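Adhesin (Streptococcus sanguinis SK1 = NCTC 7863, PDB 6VT2) binds sialoglycans, including sialyl-T antigen, through two tandem Siglec-like modules and so probably attaches the bacterium to host surfaces. Local coordinates at residues A224-Y229 with T279-T284; N251-L256 with Y297-R302; L256-N261 with G283-S288. One frame throughout, in Å; residues are numbered along the deposited sequence.

Overall arrangement
All three contacts lie in the second Siglec-like domain, and their centres are close: about 12 Å between interactions 1 and 2, 12 Å between 1 and 3, and 10 Å between 2 and 3. Interaction 1 pairs strands 222-229 and 277-283. Interaction 3 reaches the same sheet, through edge strand 259-261 and the loop after 277-283, and shares Gly283 and Thr284 with interaction 1. Interaction 2 sets helix 244-255 against strand 296-305 of the facing sheet, beside bound sialic acid; it shares Leu256 with interaction 3, which is nested along the chain inside the loop it closes. Leu253 packs on Ile281, Phe258 and Phe260, so one apolar core backs the sialoglycan site.

Interaction 1: A224-Y229 with T279-T284; sequences AELHFY and TTIRGT
Ala224 and Ile281, and again Leu226 and Thr279, form hydrogen-bonded antiparallel pairs, each with two N-H...O bonds. The shortest, Ala224 N to Ile281 O, is 2.7 Å. The longest, Thr279 N to Leu226 O, is 2.9 Å. Between them, Glu225 and Thr280 make the non-hydrogen-bonded pair, their CA atoms 4.5 Å apart. The strand axes pass 4.7 Å apart, with 161° between their N-to-C directions.

On the face carrying Ala224, Leu226, Thr279 and Ile281, the leucine and isoleucine cross, CD1 to CD1 at 3.8 Å. Ile281 CD1 reaches that point through an extended outer torsion, chi2 177°. Phe228 CE1 packs obliquely at 3.5 Å from Thr279 OG1, whose hydrogen bond is to Thr262 OG1. On the other face, Glu225 and Thr280 lie side by side, pointing the same way. One water joins them, 2.6 Å from Glu225 OE1, to which it donates, and 2.6 Å from Thr280 OG1.

Further out, Phe228 stacks on Phe207 and touches Val238 of strand 235-239, while Ala224 and Leu226 rest on Tyr214 of strand 213-217. The pair forms the centre of a four-stranded sheet, flanked by strands 206-207 and 259-261, with its apolar face turned to the opposing sheet.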
loop_
_atom_site.group_PDB
_atom_site.type_symbol
_atom_site.label_atom_id
_atom_site.label_comp_id
_atom_site.label_asym_id
_atom_site.label_seq_id
_atom_site.Cartn_x
_atom_site.Cartn_y
_atom_site.Cartn_z
ATOM N N ALA A 224 14.427 -8.851 19.103
ATOM C CA ALA A 224 13.389 -9.795 18.681
ATOM C C ALA A 224 12.375 -8.971 17.893
ATOM O O ALA A 224 11.896 -7.975 18.406
ATOM C CB ALA A 224 12.737 -10.497 19.871
ATOM N N GLU A 225 11.979 -9.421 16.707
ATOM C CA GLU A 225 10.914 -8.742 15.952
ATOM C C GLU A 225 9.702 -9.662 16.007
ATOM O O GLU A 225 9.826 -10.775 15.628
ATOM C CB GLU A 225 11.273 -8.487 14.505
ATOM C CG GLU A 225 12.306 -7.402 14.400
ATOM C CD GLU A 225 12.597 -7.057 12.975
ATOM O OE1 GLU A 225 12.783 -5.886 12.677
ATOM O OE2 GLU A 225 12.623 -7.970 12.184
ATOM N N LEU A 226 8.582 -9.143 16.451
ATOM C CA LEU A 226 7.358 -9.920 16.630
ATOM C C LEU A 226 6.361 -9.374 15.614
ATOM O O LEU A 226 6.257 -8.203 15.545
ATOM C CB LEU A 226 6.819 -9.701 18.028
ATOM C CG LEU A 226 7.431 -10.598 19.080
ATOM C CD1 LEU A 226 8.894 -10.258 19.284
ATOM C CD2 LEU A 226 6.670 -10.446 20.364
ATOM N N HIS A 227 5.578 -10.253 14.998
ATOM C CA HIS A 227 4.749 -9.642 13.882
ATOM C C HIS A 227 3.300 -10.039 14.185
ATOM O O HIS A 227 3.093 -11.113 14.617
ATOM C CB HIS A 227 5.212 -10.210 12.533
ATOM C CG HIS A 227 6.638 -9.965 12.167
ATOM N ND1 HIS A 227 7.673 -10.584 12.776
ATOM C CD2 HIS A 227 7.208 -9.240 11.221
ATOM C CE1 HIS A 227 8.803 -10.214 12.251
ATOM N NE2 HIS A 227 8.541 -9.383 11.307
ATOM N N PHE A 228 2.372 -9.146 13.908
ATOM C CA PHE A 228 0.941 -9.316 14.146
ATOM C C PHE A 228 0.186 -8.850 12.914
ATOM O O PHE A 228 0.601 -7.912 12.252
ATOM C CB PHE A 228 0.473 -8.504 15.315
ATOM C CG PHE A 228 1.247 -8.731 16.598
ATOM C CD1 PHE A 228 2.430 -8.069 16.842
ATOM C CD2 PHE A 228 0.764 -9.587 17.558
ATOM C CE1 PHE A 228 3.116 -8.245 18.046
ATOM C CE2 PHE A 228 1.462 -9.806 18.704
ATOM C CZ PHE A 228 2.622 -9.159 18.967
ATOM N N TYR A 229 -0.956 -9.470 12.632
ATOM C CA TYR A 229 -1.841 -8.919 11.618
ATOM C C TYR A 229 -3.274 -9.187 12.030
ATOM O O TYR A 229 -3.566 -9.913 12.969
ATOM C CB TYR A 229 -1.572 -9.510 10.240
ATOM C CG TYR A 229 -1.947 -10.937 10.075
ATOM C CD1 TYR A 229 -3.216 -11.286 9.641
ATOM C CD2 TYR A 229 -1.017 -11.955 10.304
ATOM C CE1 TYR A 229 -3.525 -12.618 9.437
ATOM C CE2 TYR A 229 -1.330 -13.263 10.117
ATOM C CZ TYR A 229 -2.578 -13.593 9.690
ATOM O OH TYR A 229 -2.874 -14.930 9.541
ATOM N N THR A 279 6.462 -5.425 16.482
ATOM C CA THR A 279 6.927 -5.013 17.804
ATOM C C THR A 279 8.390 -5.475 17.877
ATOM O O THR A 279 8.683 -6.641 17.588
ATOM C CB THR A 279 6.142 -5.648 18.942
ATOM O OG1 THR A 279 4.743 -5.252 18.896
ATOM C CG2 THR A 279 6.739 -5.231 20.270
ATOM N N THR A 280 9.296 -4.569 18.199
ATOM C CA THR A 280 10.709 -4.909 18.370
ATOM C C THR A 280 11.036 -4.859 19.840
ATOM O O THR A 280 10.696 -3.896 20.528
ATOM C CB THR A 280 11.587 -3.957 17.615
ATOM O OG1 THR A 280 11.303 -4.094 16.212
ATOM C CG2 THR A 280 13.052 -4.304 17.780
ATOM N N ILE A 281 11.590 -5.943 20.320
ATOM C CA ILE A 281 12.080 -6.089 21.670
ATOM C C ILE A 281 13.584 -6.022 21.579
ATOM O O ILE A 281 14.185 -6.821 20.874
ATOM C CB ILE A 281 11.624 -7.412 22.282
ATOM C CG1 ILE A 281 10.088 -7.549 22.279
ATOM C CG2 ILE A 281 12.155 -7.520 23.672
ATOM C CD1 ILE A 281 9.575 -8.849 22.795
ATOM N N ARG A 282 14.189 -5.113 22.315
ATOM C CA ARG A 282 15.636 -4.902 22.282
ATOM C C ARG A 282 16.187 -4.938 23.692
ATOM O O ARG A 282 15.685 -4.259 24.587
ATOM C CB ARG A 282 15.880 -3.582 21.630
ATOM C CG ARG A 282 17.377 -3.167 21.612
ATOM C CD ARG A 282 17.558 -1.807 20.980
ATOM N NE ARG A 282 18.981 -1.505 21.063
ATOM C CZ ARG A 282 19.550 -0.433 20.532
ATOM N NH1 ARG A 282 20.882 -0.289 20.669
ATOM N NH2 ARG A 282 18.797 0.490 19.882
ATOM N N GLY A 283 17.282 -5.645 23.862
ATOM C CA GLY A 283 17.959 -5.573 25.126
ATOM C C GLY A 283 19.075 -6.582 25.216
ATOM O O GLY A 283 19.317 -7.340 24.286
ATOM N N THR A 284 19.670 -6.654 26.406
ATOM C CA THR A 284 20.763 -7.559 26.700
ATOM C C THR A 284 20.413 -8.389 27.919
ATOM O O THR A 284 20.140 -7.837 28.980
ATOM C CB THR A 284 22.037 -6.773 26.954
ATOM O OG1 THR A 284 22.354 -5.974 25.807
ATOM C CG2 THR A 284 23.248 -7.722 27.183
HETATM O O HOH W 1 13.007 -3.788 14.215
#

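Interaction 2: N251-L256 with Y297-R302; sequences NTLLGL and YTFKVR. With SIA (N-acetyl-alpha-neuraminic acid), chain C.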
loop_
_atom_site.group_PDB
_atom_site.type_symbol
_atom_site.label_atom_id
_atom_site.label_comp_id
_atom_site.label_asym_id
_atom_site.label_seq_id
_atom_site.Cartn_x
_atom_site.Cartn_y
_atom_site.Cartn_z
ATOM N N ASN A 251 7.457 -7.236 33.009
ATOM C CA ASN A 251 8.116 -6.270 33.851
ATOM C C ASN A 251 9.494 -6.752 34.245
ATOM O O ASN A 251 10.381 -5.930 34.388
ATOM C CB ASN A 251 7.223 -5.962 35.049
ATOM C CG ASN A 251 6.056 -5.042 34.651
ATOM O OD1 ASN A 251 6.261 -3.923 34.225
ATOM N ND2 ASN A 251 4.847 -5.527 34.794
ATOM N N THR A 252 9.705 -8.066 34.366
ATOM C CA THR A 252 11.052 -8.595 34.585
ATOM C C THR A 252 11.947 -8.218 33.430
ATOM O O THR A 252 13.072 -7.749 33.636
ATOM C CB THR A 252 11.012 -10.096 34.757
ATOM O OG1 THR A 252 10.269 -10.416 35.948
ATOM C CG2 THR A 252 12.415 -10.681 34.897
ATOM N N LEU A 253 11.475 -8.393 32.212
ATOM C CA LEU A 253 12.351 -8.019 31.105
ATOM C C LEU A 253 12.597 -6.527 31.073
ATOM O O LEU A 253 13.727 -6.079 30.813
ATOM C CB LEU A 253 11.773 -8.478 29.775
ATOM C CG LEU A 253 12.760 -8.541 28.635
ATOM C CD1 LEU A 253 13.611 -9.765 28.845
ATOM C CD2 LEU A 253 12.094 -8.573 27.276
ATOM N N LEU A 254 11.569 -5.717 31.339
ATOM C CA LEU A 254 11.823 -4.287 31.442
ATOM C C LEU A 254 12.905 -3.996 32.476
ATOM O O LEU A 254 13.720 -3.095 32.301
ATOM C CB LEU A 254 10.558 -3.511 31.805
ATOM C CG LEU A 254 9.506 -3.492 30.724
ATOM C CD1 LEU A 254 8.315 -2.676 31.218
ATOM C CD2 LEU A 254 10.007 -2.942 29.448
ATOM N N GLY A 255 12.896 -4.722 33.561
ATOM C CA GLY A 255 13.833 -4.508 34.643
ATOM C C GLY A 255 15.262 -4.758 34.256
ATOM O O GLY A 255 16.183 -4.204 34.857
ATOM N N LEU A 256 15.458 -5.597 33.273
ATOM C CA LEU A 256 16.780 -5.840 32.747
ATOM C C LEU A 256 17.227 -4.767 31.788
ATOM O O LEU A 256 18.352 -4.848 31.297
ATOM C CB LEU A 256 16.813 -7.162 31.986
ATOM C CG LEU A 256 16.558 -8.425 32.770
ATOM C CD1 LEU A 256 16.644 -9.654 31.824
ATOM C CD2 LEU A 256 17.547 -8.519 33.880
ATOM N N TYR A 297 12.587 -16.690 29.410
ATOM C CA TYR A 297 11.396 -15.984 29.812
ATOM C C TYR A 297 10.302 -16.370 28.842
ATOM O O TYR A 297 10.486 -16.321 27.616
ATOM C CB TYR A 297 11.569 -14.477 29.780
ATOM C CG TYR A 297 12.528 -13.917 30.755
ATOM C CD1 TYR A 297 12.337 -14.083 32.113
ATOM C CD2 TYR A 297 13.651 -13.250 30.345
ATOM C CE1 TYR A 297 13.181 -13.565 33.037
ATOM C CE2 TYR A 297 14.524 -12.717 31.284
ATOM C CZ TYR A 297 14.295 -12.876 32.610
ATOM O OH TYR A 297 15.141 -12.412 33.561
ATOM N N THR A 298 9.172 -16.772 29.391
ATOM C CA THR A 298 7.995 -17.179 28.619
ATOM C C THR A 298 6.945 -16.096 28.734
ATOM O O THR A 298 6.454 -15.818 29.833
ATOM C CB THR A 298 7.463 -18.499 29.138
ATOM O OG1 THR A 298 8.541 -19.469 29.141
ATOM C CG2 THR A 298 6.318 -18.996 28.178
ATOM N N PHE A 299 6.728 -15.395 27.639
ATOM C CA PHE A 299 5.837 -14.262 27.564
ATOM C C PHE A 299 4.486 -14.697 27.042
ATOM O O PHE A 299 4.365 -15.691 26.326
ATOM C CB PHE A 299 6.398 -13.193 26.616
ATOM C CG PHE A 299 7.710 -12.640 27.040
ATOM C CD1 PHE A 299 8.889 -13.245 26.637
ATOM C CD2 PHE A 299 7.786 -11.527 27.819
ATOM C CE1 PHE A 299 10.096 -12.777 27.035
ATOM C CE2 PHE A 299 9.011 -11.002 28.166
ATOM C CZ PHE A 299 10.174 -11.646 27.793
ATOM N N LYS A 300 3.495 -13.863 27.320
ATOM C CA LYS A 300 2.167 -14.017 26.758
ATOM C C LYS A 300 1.810 -12.662 26.180
ATOM O O LYS A 300 1.893 -11.632 26.866
ATOM C CB LYS A 300 1.172 -14.461 27.853
ATOM C CG LYS A 300 1.522 -15.852 28.437
ATOM C CD LYS A 300 0.326 -16.547 29.040
ATOM C CE LYS A 300 -0.183 -15.854 30.304
ATOM N NZ LYS A 300 -1.587 -16.271 30.644
ATOM N N VAL A 301 1.367 -12.662 24.947
ATOM C CA VAL A 301 1.012 -11.436 24.251
ATOM C C VAL A 301 -0.401 -11.598 23.704
ATOM O O VAL A 301 -0.795 -12.677 23.257
ATOM C CB VAL A 301 2.043 -11.091 23.155
ATOM C CG1 VAL A 301 2.069 -12.136 22.061
ATOM C CG2 VAL A 301 1.778 -9.732 22.670
ATOM N N ARG A 302 -1.136 -10.529 23.735
ATOM C CA ARG A 302 -2.445 -10.408 23.111
ATOM C C ARG A 302 -2.467 -9.172 22.209
ATOM O O ARG A 302 -1.714 -8.212 22.414
ATOM C CB ARG A 302 -3.528 -10.218 24.154
ATOM C CG ARG A 302 -3.692 -11.311 25.130
ATOM C CD ARG A 302 -4.689 -10.902 26.238
ATOM N NE ARG A 302 -4.855 -11.971 27.223
ATOM C CZ ARG A 302 -5.803 -12.908 27.137
ATOM N NH1 ARG A 302 -6.673 -12.891 26.115
ATOM N NH2 ARG A 302 -5.891 -13.821 28.056
HETATM C C1 SIA C . 9.285 -18.686 32.421
HETATM C C2 SIA C . 9.384 -18.979 33.982
HETATM C C3 SIA C . 10.521 -19.933 34.375
HETATM C C4 SIA C . 11.897 -19.349 34.062
HETATM C C5 SIA C . 12.074 -17.981 34.732
HETATM C C6 SIA C . 10.863 -17.063 34.426
HETATM C C7 SIA C . 10.824 -15.782 35.281
HETATM C C8 SIA C . 9.441 -15.104 35.130
HETATM C C9 SIA C . 9.427 -13.707 35.736
HETATM C C10 SIA C . 14.347 -17.027 35.032
HETATM C C11 SIA C . 15.556 -16.387 34.343
HETATM N N5 SIA C . 13.299 -17.353 34.236
HETATM O O1A SIA C . 8.973 -17.494 32.140
HETATM O O1B SIA C . 9.489 -19.641 31.643
HETATM O O4 SIA C . 12.967 -20.190 34.530
HETATM O O6 SIA C . 9.625 -17.719 34.699
HETATM O O7 SIA C . 11.131 -16.087 36.635
HETATM O O8 SIA C . 9.038 -15.077 33.759
HETATM O O9 SIA C . 8.078 -13.241 35.837
HETATM O O10 SIA C . 14.336 -17.234 36.239
#
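Tyr297 reaches in among Thr252, Leu253 and Leu256. Thr252 crosses it at about a right angle, with CG2 at 3.5 Å from Tyr297 OH. Leu256 arrives tip to tip, its CD1 3.6 Å from the same Tyr297 OH. Leu253 CD1 approaches the ring obliquely, 3.8 Å from Tyr297 CD2. On the CD1 side of the ring sits the sialic acid: its C7 lies in the ring plane at the edge, and its O8 is 3.8 Å from Tyr297 CD1.

Thr298 turns to the ligand and holds both carboxylate oxygens. Its backbone N donates to SIA O1A at 2.8 Å (160° at the hydrogen), and Thr298 OG1 donates to SIA O1B at 2.7 Å. The hydroxyl stands beside the backbone N (chi1 -54°), consistent with this two-pronged grip. Residues 297-300 (Tyr-Thr-Phe-Lys) probably occupy the place of the F-strand YTRY-type motif of Siglec-like serine-rich repeat adhesins, with Phe299 where arginine is usual, here on strand 296-305 of a V-set immunoglobulin-like fold.

Phe299 returns to the interior, where Leu253 crosses it at about a right angle and brings CD2 to 3.7 Å from Phe299 CZ; Phe316 stacks on this ring too. Lys300 again faces outward, touching the galactose and pairing its NZ with Asp243.

Interaction 3: L256-N261 with G283-S288; sequences LGFTFN and GTIPKS
Leu256 O is tied to the backbone of Thr284 by two waters, both of which donate to it. The first lies 3.2 Å from Leu256 O and accepts from Thr284 N at 2.9 Å. The second makes a weak bond to Leu256 O and a sounder one to Thr284 O, at 2.8 Å. The facing backbones are therefore bridged by solvent here, with the carbonyl of Leu256 as the shared acceptor.

Next to this bridge, the Phe258 ring lies flat against the backbone at Gly283. Gly283 CA stands 3.5 Å from the centroid of the Phe258 ring and only 12° off its normal, a CH-pi contact over the centre of one face. Thr284 N is over the same face. The direction a side chain would take from Gly283 CA runs into Phe258 CG, so this close approach depends on its absence. Farther round the ring, Phe258 CE1 approaches Thr284 O to 3.4 Å.

Ile285 completes the apolar part. Its CD1 touches Phe258 CZ at 3.6 Å, approaching the ring obliquely, and meets Leu256 CD1 at 3.8 Å. The turn at chi2 of -58° brings that methyl to both partners. The other branch of Leu256, CD2, makes a looser contact with Pro286 CD at 4.2 Å, the two side chains crossing at about a right angle.

Phe216 and Leu253 also pack against Phe258, which ties this loop to the interior of the domain. Past Phe258, Thr259 and Asn261 bond through their backbones to Arg282 and Thr280 of strand 277-283. Gly257 is the first residue off the helix, with phi 97°, and two backbone bonds run back from this end into the last turn of helix 244-255, a Schellman motif, here leading the chain into edge strand 259-261.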
loop_
_atom_site.group_PDB
_atom_site.type_symbol
_atom_site.label_atom_id
_atom_site.label_comp_id
_atom_site.label_asym_id
_atom_site.label_seq_id
_atom_site.Cartn_x
_atom_site.Cartn_y
_atom_site.Cartn_z
ATOM N N LEU A 256 15.458 -5.597 33.273
ATOM C CA LEU A 256 16.780 -5.840 32.747
ATOM C C LEU A 256 17.227 -4.767 31.788
ATOM O O LEU A 256 18.352 -4.848 31.297
ATOM C CB LEU A 256 16.813 -7.162 31.986
ATOM C CG LEU A 256 16.558 -8.425 32.770
ATOM C CD1 LEU A 256 16.644 -9.654 31.824
ATOM C CD2 LEU A 256 17.547 -8.519 33.880
ATOM N N GLY A 257 16.380 -3.809 31.463
ATOM C CA GLY A 257 16.725 -2.738 30.566
ATOM C C GLY A 257 16.280 -2.939 29.143
ATOM O O GLY A 257 16.770 -2.232 28.276
ATOM N N PHE A 258 15.336 -3.846 28.882
ATOM C CA PHE A 258 14.831 -4.020 27.537
ATOM C C PHE A 258 13.830 -2.955 27.187
ATOM O O PHE A 258 13.174 -2.379 28.061
ATOM C CB PHE A 258 14.142 -5.372 27.416
ATOM C CG PHE A 258 15.084 -6.501 27.266
ATOM C CD1 PHE A 258 15.974 -6.866 28.268
ATOM C CD2 PHE A 258 15.070 -7.226 26.100
ATOM C CE1 PHE A 258 16.832 -7.958 28.070
ATOM C CE2 PHE A 258 15.929 -8.303 25.926
ATOM C CZ PHE A 258 16.845 -8.647 26.899
ATOM N N THR A 259 13.667 -2.750 25.888
ATOM C CA THR A 259 12.628 -1.887 25.369
ATOM C C THR A 259 11.740 -2.652 24.427
ATOM O O THR A 259 12.159 -3.629 23.819
ATOM C CB THR A 259 13.182 -0.659 24.633
ATOM O OG1 THR A 259 13.917 -1.082 23.472
ATOM C CG2 THR A 259 14.052 0.156 25.553
ATOM N N PHE A 260 10.499 -2.186 24.346
ATOM C CA PHE A 260 9.457 -2.737 23.484
ATOM C C PHE A 260 8.961 -1.574 22.644
ATOM O O PHE A 260 8.557 -0.611 23.150
ATOM C CB PHE A 260 8.251 -3.251 24.265
ATOM C CG PHE A 260 8.481 -4.547 24.973
ATOM C CD1 PHE A 260 9.338 -4.620 26.037
ATOM C CD2 PHE A 260 7.789 -5.677 24.615
ATOM C CE1 PHE A 260 9.560 -5.813 26.682
ATOM C CE2 PHE A 260 8.021 -6.863 25.259
ATOM C CZ PHE A 260 8.918 -6.928 26.275
ATOM N N ASN A 261 9.151 -1.672 21.370
ATOM C CA ASN A 261 8.683 -0.556 20.506
ATOM C C ASN A 261 7.814 -1.080 19.300
ATOM O O ASN A 261 8.091 -2.087 18.532
ATOM C CB ASN A 261 9.862 0.235 19.956
ATOM C CG ASN A 261 9.402 1.458 19.192
ATOM O OD1 ASN A 261 9.592 1.529 17.997
ATOM N ND2 ASN A 261 8.797 2.425 19.864
ATOM N N GLY A 283 17.282 -5.645 23.862
ATOM C CA GLY A 283 17.959 -5.573 25.126
ATOM C C GLY A 283 19.075 -6.582 25.216
ATOM O O GLY A 283 19.317 -7.340 24.286
ATOM N N THR A 284 19.670 -6.654 26.406
ATOM C CA THR A 284 20.763 -7.559 26.700
ATOM C C THR A 284 20.413 -8.389 27.919
ATOM O O THR A 284 20.140 -7.837 28.980
ATOM C CB THR A 284 22.037 -6.773 26.954
ATOM O OG1 THR A 284 22.354 -5.974 25.807
ATOM C CG2 THR A 284 23.248 -7.722 27.183
ATOM N N ILE A 285 20.470 -9.690 27.777
ATOM C CA ILE A 285 20.468 -10.547 28.939
ATOM C C ILE A 285 21.850 -10.471 29.563
ATOM O O ILE A 285 22.823 -10.909 28.938
ATOM C CB ILE A 285 20.124 -11.976 28.534
ATOM C CG1 ILE A 285 18.741 -12.088 27.925
ATOM C CG2 ILE A 285 20.228 -12.921 29.758
ATOM C CD1 ILE A 285 17.582 -11.628 28.776
ATOM N N PRO A 286 22.003 -9.913 30.747
ATOM C CA PRO A 286 23.344 -9.856 31.342
ATOM C C PRO A 286 23.822 -11.201 31.834
ATOM O O PRO A 286 23.036 -12.116 32.064
ATOM C CB PRO A 286 23.160 -8.892 32.499
ATOM C CG PRO A 286 21.700 -9.164 32.942
ATOM C CD PRO A 286 20.952 -9.410 31.664
ATOM N N LYS A 287 25.146 -11.311 31.965
ATOM C CA LYS A 287 25.700 -12.614 32.289
ATOM C C LYS A 287 25.288 -13.076 33.674
ATOM O O LYS A 287 25.407 -14.266 33.953
ATOM C CB LYS A 287 27.219 -12.597 32.167
ATOM C CG LYS A 287 27.957 -11.765 33.215
ATOM C CD LYS A 287 29.451 -11.792 33.045
ATOM C CE LYS A 287 30.116 -11.222 34.297
ATOM N NZ LYS A 287 31.584 -11.077 34.101
ATOM N N SER A 288 24.788 -12.168 34.507
ATOM C CA SER A 288 24.288 -12.562 35.813
ATOM C C SER A 288 23.116 -13.525 35.716
ATOM O O SER A 288 22.808 -14.190 36.715
ATOM C CB SER A 288 23.857 -11.378 36.620
ATOM O OG SER A 288 22.861 -10.687 35.908
HETATM O O HOH W 2 18.880 -4.532 28.159
HETATM O O HOH W 3 21.454 -5.845 30.379
#